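Long-range contacts in predicted ATPase of the ABC class (Vibrio vulnificus, PDB 5D6A), which binds the ATP analogue AMP-PNP and, as a predicted ABC-class ATPase, probably hydrolyses ATP, although its cellular role is not established: residues Val311-Leu316 and Thr329-Thr334; Ser317-His322 and Ala454-Phe459. All blocks are in the same frame, centred on the assembly; numbering follows the deposited sequence.

Contact 1 of 2, residues Val311-Leu316 and Thr329-Thr334; sequences VHHLNL and TADFTT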
loop_
_atom_site.group_PDB
_atom_site.type_symbol
_atom_site.label_atom_id
_atom_site.label_comp_id
_atom_site.label_asym_id
_atom_site.label_seq_id
_atom_site.Cartn_x
_atom_site.Cartn_y
_atom_site.Cartn_z
ATOM N N VAL A 311 3.010 9.721 15.679
ATOM C CA VAL A 311 3.345 11.146 15.674
ATOM C C VAL A 311 4.147 11.409 16.936
ATOM O O VAL A 311 3.750 10.976 18.016
ATOM C CB VAL A 311 2.085 12.031 15.666
ATOM C CG1 VAL A 311 2.463 13.506 15.716
ATOM C CG2 VAL A 311 1.238 11.731 14.438
ATOM N N HIS A 312 5.265 12.120 16.808
ATOM C CA HIS A 312 6.143 12.358 17.957
ATOM C C HIS A 312 6.228 13.800 18.468
ATOM O O HIS A 312 6.667 14.699 17.754
ATOM C CB HIS A 312 7.557 11.880 17.631
ATOM C CG HIS A 312 7.646 10.422 17.304
ATOM N ND1 HIS A 312 7.561 9.438 18.266
ATOM C CD2 HIS A 312 7.853 9.783 16.129
ATOM C CE1 HIS A 312 7.696 8.255 17.695
ATOM N NE2 HIS A 312 7.876 8.436 16.398
ATOM N N HIS A 313 5.814 13.988 19.719
ATOM C CA HIS A 313 5.888 15.273 20.412
ATOM C C HIS A 313 5.763 16.492 19.500
ATOM O O HIS A 313 6.591 17.404 19.542
ATOM C CB HIS A 313 7.201 15.321 21.194
ATOM C CG HIS A 313 7.346 14.194 22.166
ATOM N ND1 HIS A 313 6.863 14.256 23.455
ATOM C CD2 HIS A 313 7.890 12.962 22.026
ATOM C CE1 HIS A 313 7.118 13.117 24.074
ATOM N NE2 HIS A 313 7.739 12.315 23.229
ATOM N N LEU A 314 4.702 16.499 18.700
ATOM C CA LEU A 314 4.439 17.565 17.747
ATOM C C LEU A 314 3.390 18.521 18.301
ATOM O O LEU A 314 2.434 18.089 18.947
ATOM C CB LEU A 314 3.943 16.949 16.440
ATOM C CG LEU A 314 3.748 17.850 15.224
ATOM C CD1 LEU A 314 5.068 18.479 14.802
ATOM C CD2 LEU A 314 3.160 17.037 14.081
ATOM N N ASN A 315 3.576 19.816 18.047
ATOM C CA ASN A 315 2.649 20.850 18.511
ATOM C C ASN A 315 1.580 21.098 17.455
ATOM O O ASN A 315 1.880 21.586 16.367
ATOM C CB ASN A 315 3.413 22.147 18.814
ATOM C CG ASN A 315 2.532 23.232 19.429
ATOM O OD1 ASN A 315 1.306 23.184 19.351
ATOM N ND2 ASN A 315 3.166 24.220 20.042
ATOM N N LEU A 316 0.333 20.771 17.785
ATOM C CA LEU A 316 -0.779 20.944 16.858
ATOM C C LEU A 316 -1.762 22.021 17.326
ATOM O O LEU A 316 -2.918 22.042 16.899
ATOM C CB LEU A 316 -1.508 19.612 16.685
ATOM C CG LEU A 316 -0.620 18.436 16.267
ATOM C CD1 LEU A 316 -1.435 17.156 16.144
ATOM C CD2 LEU A 316 0.096 18.737 14.961
ATOM N N THR A 329 -2.178 19.424 23.457
ATOM C CA THR A 329 -2.236 19.697 22.022
ATOM C C THR A 329 -0.935 20.332 21.538
ATOM O O THR A 329 -0.688 20.407 20.332
ATOM C CB THR A 329 -3.399 20.645 21.664
ATOM O OG1 THR A 329 -3.242 21.891 22.353
ATOM C CG2 THR A 329 -4.730 20.029 22.040
ATOM N N ALA A 330 -0.118 20.798 22.482
ATOM C CA ALA A 330 1.168 21.417 22.160
ATOM C C ALA A 330 2.316 20.404 22.178
ATOM O O ALA A 330 3.439 20.726 21.786
ATOM C CB ALA A 330 1.459 22.555 23.127
ATOM N N ASP A 331 2.023 19.186 22.631
ATOM C CA ASP A 331 3.020 18.122 22.723
ATOM C C ASP A 331 2.317 16.795 22.428
ATOM O O ASP A 331 2.332 15.867 23.242
ATOM C CB ASP A 331 3.632 18.128 24.130
ATOM C CG ASP A 331 4.767 17.126 24.297
ATOM O OD1 ASP A 331 5.387 16.721 23.293
ATOM O OD2 ASP A 331 5.050 16.758 25.456
ATOM N N PHE A 332 1.704 16.720 21.250
ATOM C CA PHE A 332 0.943 15.539 20.840
ATOM C C PHE A 332 1.827 14.367 20.403
ATOM O O PHE A 332 2.712 14.519 19.560
ATOM C CB PHE A 332 -0.046 15.913 19.727
ATOM C CG PHE A 332 -0.886 14.762 19.250
ATOM C CD1 PHE A 332 -1.969 14.323 19.998
ATOM C CD2 PHE A 332 -0.601 14.123 18.049
ATOM C CE1 PHE A 332 -2.746 13.261 19.565
ATOM C CE2 PHE A 332 -1.371 13.062 17.612
ATOM C CZ PHE A 332 -2.447 12.631 18.371
ATOM N N THR A 333 1.559 13.197 20.985
ATOM C CA THR A 333 2.302 11.973 20.698
ATOM C C THR A 333 1.343 10.782 20.656
ATOM O O THR A 333 0.429 10.696 21.473
ATOM C CB THR A 333 3.379 11.714 21.775
ATOM O OG1 THR A 333 4.296 12.815 21.814
ATOM C CG2 THR A 333 4.147 10.430 21.491
ATOM N N THR A 334 1.553 9.872 19.704
ATOM C CA THR A 334 0.704 8.683 19.567
ATOM C C THR A 334 1.317 7.635 18.633
ATOM O O THR A 334 2.253 7.926 17.893
ATOM C CB THR A 334 -0.696 9.051 19.035
ATOM O OG1 THR A 334 -1.531 7.887 19.012
ATOM C CG2 THR A 334 -0.607 9.633 17.635
#
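Val311-Leu316 and Thr329-Thr334 run antiparallel, with Val311 facing Thr334 and Leu314 facing Phe332 as hydrogen-bonded pairs, each joined by two N-H...O=C bonds. A further bond from Leu316 N to Thr329 O, 2.8 Å long and nearly collinear with the carbonyl, carries the pairing past the end of the strands. Val311, Leu314, Phe332 and Thr334 send their side chains to one face. There the Phe332 ring is met at its edge by a methyl of Val311, CG1 lying 3.9 Å from CD2. Leu316 brings CD1 obliquely to the same ring carbon, 3.7 Å from Phe332 CD2. Phe332 also makes an edge-to-face pair with Phe268 of the second subunit, while Leu314 packs on helix 339-352.

Between the two bridges the register slips by one residue: His313 and Leu314 both face Phe332, the arrangement of a G1 beta bulge, and His313 takes the left-handed backbone conformation that suits its first position. Leu314 N donates to the carbonyl oxygen of Phe332, and His313 N turns instead to the hydroxyl of Thr333, 2.8 Å from OG1. With its chi1 of -60°, Thr333 holds OG1 beside its own backbone N, and the oxygen also sits over the centre of the His313 imidazole, 3.3 Å above the plane. The ring has a second polar neighbour at its edge. His313 ND1 donates to Asp331 OD1 at 2.9 Å, almost in the ring plane and on the syn side of the carboxylate, whose plane is turned 30° from the ring. This His-carboxylate bond helps to fix the rotation of the imidazole, and the acidic partner probably favours its protonated form. At the other end of the pairing, the side chain of Thr334 lies about 4 Å from a bound AMP-PNP.

Contact 2 of 2, residues Ser317-His322 and Ala454-Phe459; sequences SNYINH and APLVTF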
loop_
_atom_site.group_PDB
_atom_site.type_symbol
_atom_site.label_atom_id
_atom_site.label_comp_id
_atom_site.label_asym_id
_atom_site.label_seq_id
_atom_site.Cartn_x
_atom_site.Cartn_y
_atom_site.Cartn_z
ATOM N N SER A 317 -1.294 22.922 18.186
ATOM C CA SER A 317 -2.137 23.992 18.727
ATOM C C SER A 317 -2.839 24.810 17.649
ATOM O O SER A 317 -3.961 25.259 17.850
ATOM C CB SER A 317 -1.307 24.931 19.607
ATOM O OG SER A 317 -0.739 24.231 20.698
ATOM N N ASN A 318 -2.179 25.001 16.512
ATOM C CA ASN A 318 -2.753 25.785 15.417
ATOM C C ASN A 318 -3.940 25.124 14.725
ATOM O O ASN A 318 -4.670 25.789 13.994
ATOM C CB ASN A 318 -1.685 26.107 14.369
ATOM C CG ASN A 318 -0.575 26.988 14.910
ATOM O OD1 ASN A 318 -0.724 27.636 15.948
ATOM N ND2 ASN A 318 0.542 27.029 14.198
ATOM N N TYR A 319 -4.138 23.827 14.947
ATOM C CA TYR A 319 -5.241 23.121 14.297
ATOM C C TYR A 319 -6.138 22.411 15.304
ATOM O O TYR A 319 -7.352 22.614 15.304
ATOM C CB TYR A 319 -4.685 22.142 13.263
ATOM C CG TYR A 319 -3.732 22.821 12.303
ATOM C CD1 TYR A 319 -4.210 23.624 11.274
ATOM C CD2 TYR A 319 -2.352 22.683 12.440
ATOM C CE1 TYR A 319 -3.346 24.261 10.402
ATOM C CE2 TYR A 319 -1.481 23.314 11.571
ATOM C CZ TYR A 319 -1.985 24.103 10.555
ATOM O OH TYR A 319 -1.135 24.739 9.684
ATOM N N ILE A 320 -5.543 21.588 16.162
ATOM C CA ILE A 320 -6.301 20.873 17.184
ATOM C C ILE A 320 -6.300 21.702 18.464
ATOM O O ILE A 320 -5.246 22.122 18.940
ATOM C CB ILE A 320 -5.719 19.473 17.443
ATOM C CG1 ILE A 320 -5.730 18.667 16.138
ATOM C CG2 ILE A 320 -6.513 18.756 18.530
ATOM C CD1 ILE A 320 -5.125 17.286 16.252
ATOM N N ASN A 321 -7.486 21.930 19.017
ATOM C CA ASN A 321 -7.638 22.741 20.222
ATOM C C ASN A 321 -7.822 21.923 21.500
ATOM O O ASN A 321 -7.278 22.274 22.548
ATOM C CB ASN A 321 -8.816 23.701 20.041
ATOM C CG ASN A 321 -8.611 24.660 18.882
ATOM O OD1 ASN A 321 -7.485 25.045 18.573
ATOM N ND2 ASN A 321 -9.701 25.061 18.245
ATOM N N HIS A 322 -8.586 20.836 21.407
ATOM C CA HIS A 322 -8.846 19.968 22.556
ATOM C C HIS A 322 -8.670 18.489 22.205
ATOM O O HIS A 322 -8.904 18.071 21.072
ATOM C CB HIS A 322 -10.262 20.208 23.091
ATOM C CG HIS A 322 -10.654 19.290 24.210
ATOM N ND1 HIS A 322 -10.406 19.579 25.535
ATOM C CD2 HIS A 322 -11.276 18.085 24.198
ATOM C CE1 HIS A 322 -10.858 18.593 26.290
ATOM N NE2 HIS A 322 -11.389 17.675 25.503
ATOM N N ALA A 454 -7.786 33.269 14.705
ATOM C CA ALA A 454 -6.745 33.280 15.736
ATOM C C ALA A 454 -5.379 33.337 15.043
ATOM O O ALA A 454 -5.259 32.931 13.886
ATOM C CB ALA A 454 -6.857 32.045 16.616
ATOM N N PRO A 455 -4.338 33.815 15.749
ATOM C CA PRO A 455 -3.017 33.955 15.129
ATOM C C PRO A 455 -2.265 32.640 14.927
ATOM O O PRO A 455 -2.125 31.858 15.865
ATOM C CB PRO A 455 -2.264 34.836 16.125
ATOM C CG PRO A 455 -2.863 34.490 17.444
ATOM C CD PRO A 455 -4.307 34.147 17.187
ATOM N N LEU A 456 -1.787 32.414 13.706
ATOM C CA LEU A 456 -1.018 31.215 13.380
ATOM C C LEU A 456 0.349 31.340 14.042
ATOM O O LEU A 456 1.136 32.212 13.680
ATOM C CB LEU A 456 -0.856 31.079 11.866
ATOM C CG LEU A 456 -0.098 29.853 11.354
ATOM C CD1 LEU A 456 -0.880 28.585 11.645
ATOM C CD2 LEU A 456 0.165 29.970 9.861
ATOM N N VAL A 457 0.632 30.466 15.004
ATOM C CA VAL A 457 1.886 30.522 15.757
ATOM C C VAL A 457 2.995 29.647 15.163
ATOM O O VAL A 457 2.784 28.472 14.875
ATOM C CB VAL A 457 1.658 30.096 17.223
ATOM C CG1 VAL A 457 2.943 30.232 18.034
ATOM C CG2 VAL A 457 0.544 30.925 17.845
ATOM N N THR A 458 4.172 30.242 14.985
ATOM C CA THR A 458 5.351 29.538 14.488
ATOM C C THR A 458 6.071 28.955 15.698
ATOM O O THR A 458 6.194 29.625 16.722
ATOM C CB THR A 458 6.298 30.493 13.732
ATOM O OG1 THR A 458 5.638 30.997 12.564
ATOM C CG2 THR A 458 7.585 29.780 13.316
ATOM N N PHE A 459 6.545 27.715 15.584
ATOM C CA PHE A 459 7.224 27.051 16.700
ATOM C C PHE A 459 8.654 26.653 16.359
ATOM O O PHE A 459 8.986 26.453 15.187
ATOM C CB PHE A 459 6.470 25.777 17.097
ATOM C CG PHE A 459 4.997 25.971 17.277
ATOM C CD1 PHE A 459 4.500 26.615 18.398
ATOM C CD2 PHE A 459 4.103 25.491 16.330
ATOM C CE1 PHE A 459 3.137 26.793 18.565
ATOM C CE2 PHE A 459 2.739 25.665 16.493
ATOM C CZ PHE A 459 2.256 26.315 17.614
#
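Asn318 reaches across to Val457 and uses both ends of its carboxamide on the backbone of that one residue. The shorter, straighter bond runs from Asn318 ND2 to Val457 O, 2.8 Å long at an angle of 172°, with the acceptor lying in the amide plane. The return bond, Val457 N to Asn318 OD1, is longer at 3.3 Å and comes from above the plane of the side-chain carbonyl, 42° out of it, so the two bonds are far from equivalent. Together they fix the rotation of the amide: a flipped group would set donor against donor and acceptor against acceptor.

Asn318 keeps CG beside its own backbone N (chi1 -64°), and in this conformation the amide extends to segment 454-459. Leu456, whose CG lies anti to its backbone N, crosses it at about a right angle and carries the methyl CD1 to 3.6 Å from Asn318 CG. The Phe459 ring approaches obliquely, with CE2 3.5 Å from Asn318 ND2; the carbonyl oxygen of Val457, already an acceptor for the amide, lies over one face of that ring toward its rim. Ser317 adds a looser touch of CB on Phe459 CZ at 4.3 Å.

Neither segment has regular secondary structure. The contact joins the loop between strands 311-312 and 332-334 to the one leading from helix 434-443 to strand 463-465, within the P-loop domain. Helix 339-352 packs against Asn318, Tyr319 and Phe459 through Gln348, while helix 390-401 receives Leu456 on Gln396, Leu397 and Glu400.

The segments of the two contacts alternate along the chain, Ser317-His322 following directly on Val311-Leu316. Their centres are 12 Å apart and both are partly buried, but two of the residues touching in contact 2 are exposed and none in contact 1. Helix 339-352 packs against both. Contact 1 is strand pairing, with 558 Å² buried, backbone bonds supplemented by a histidine-carboxylate bond and a threonine hydroxyl, and an aromatic pair with the second subunit; contact 2, with 223 Å², joins two loops through one side-chain amide and meets no other chain. They touch where the side chain of Asn315 packs on Phe459 and Ala330 on Ser317.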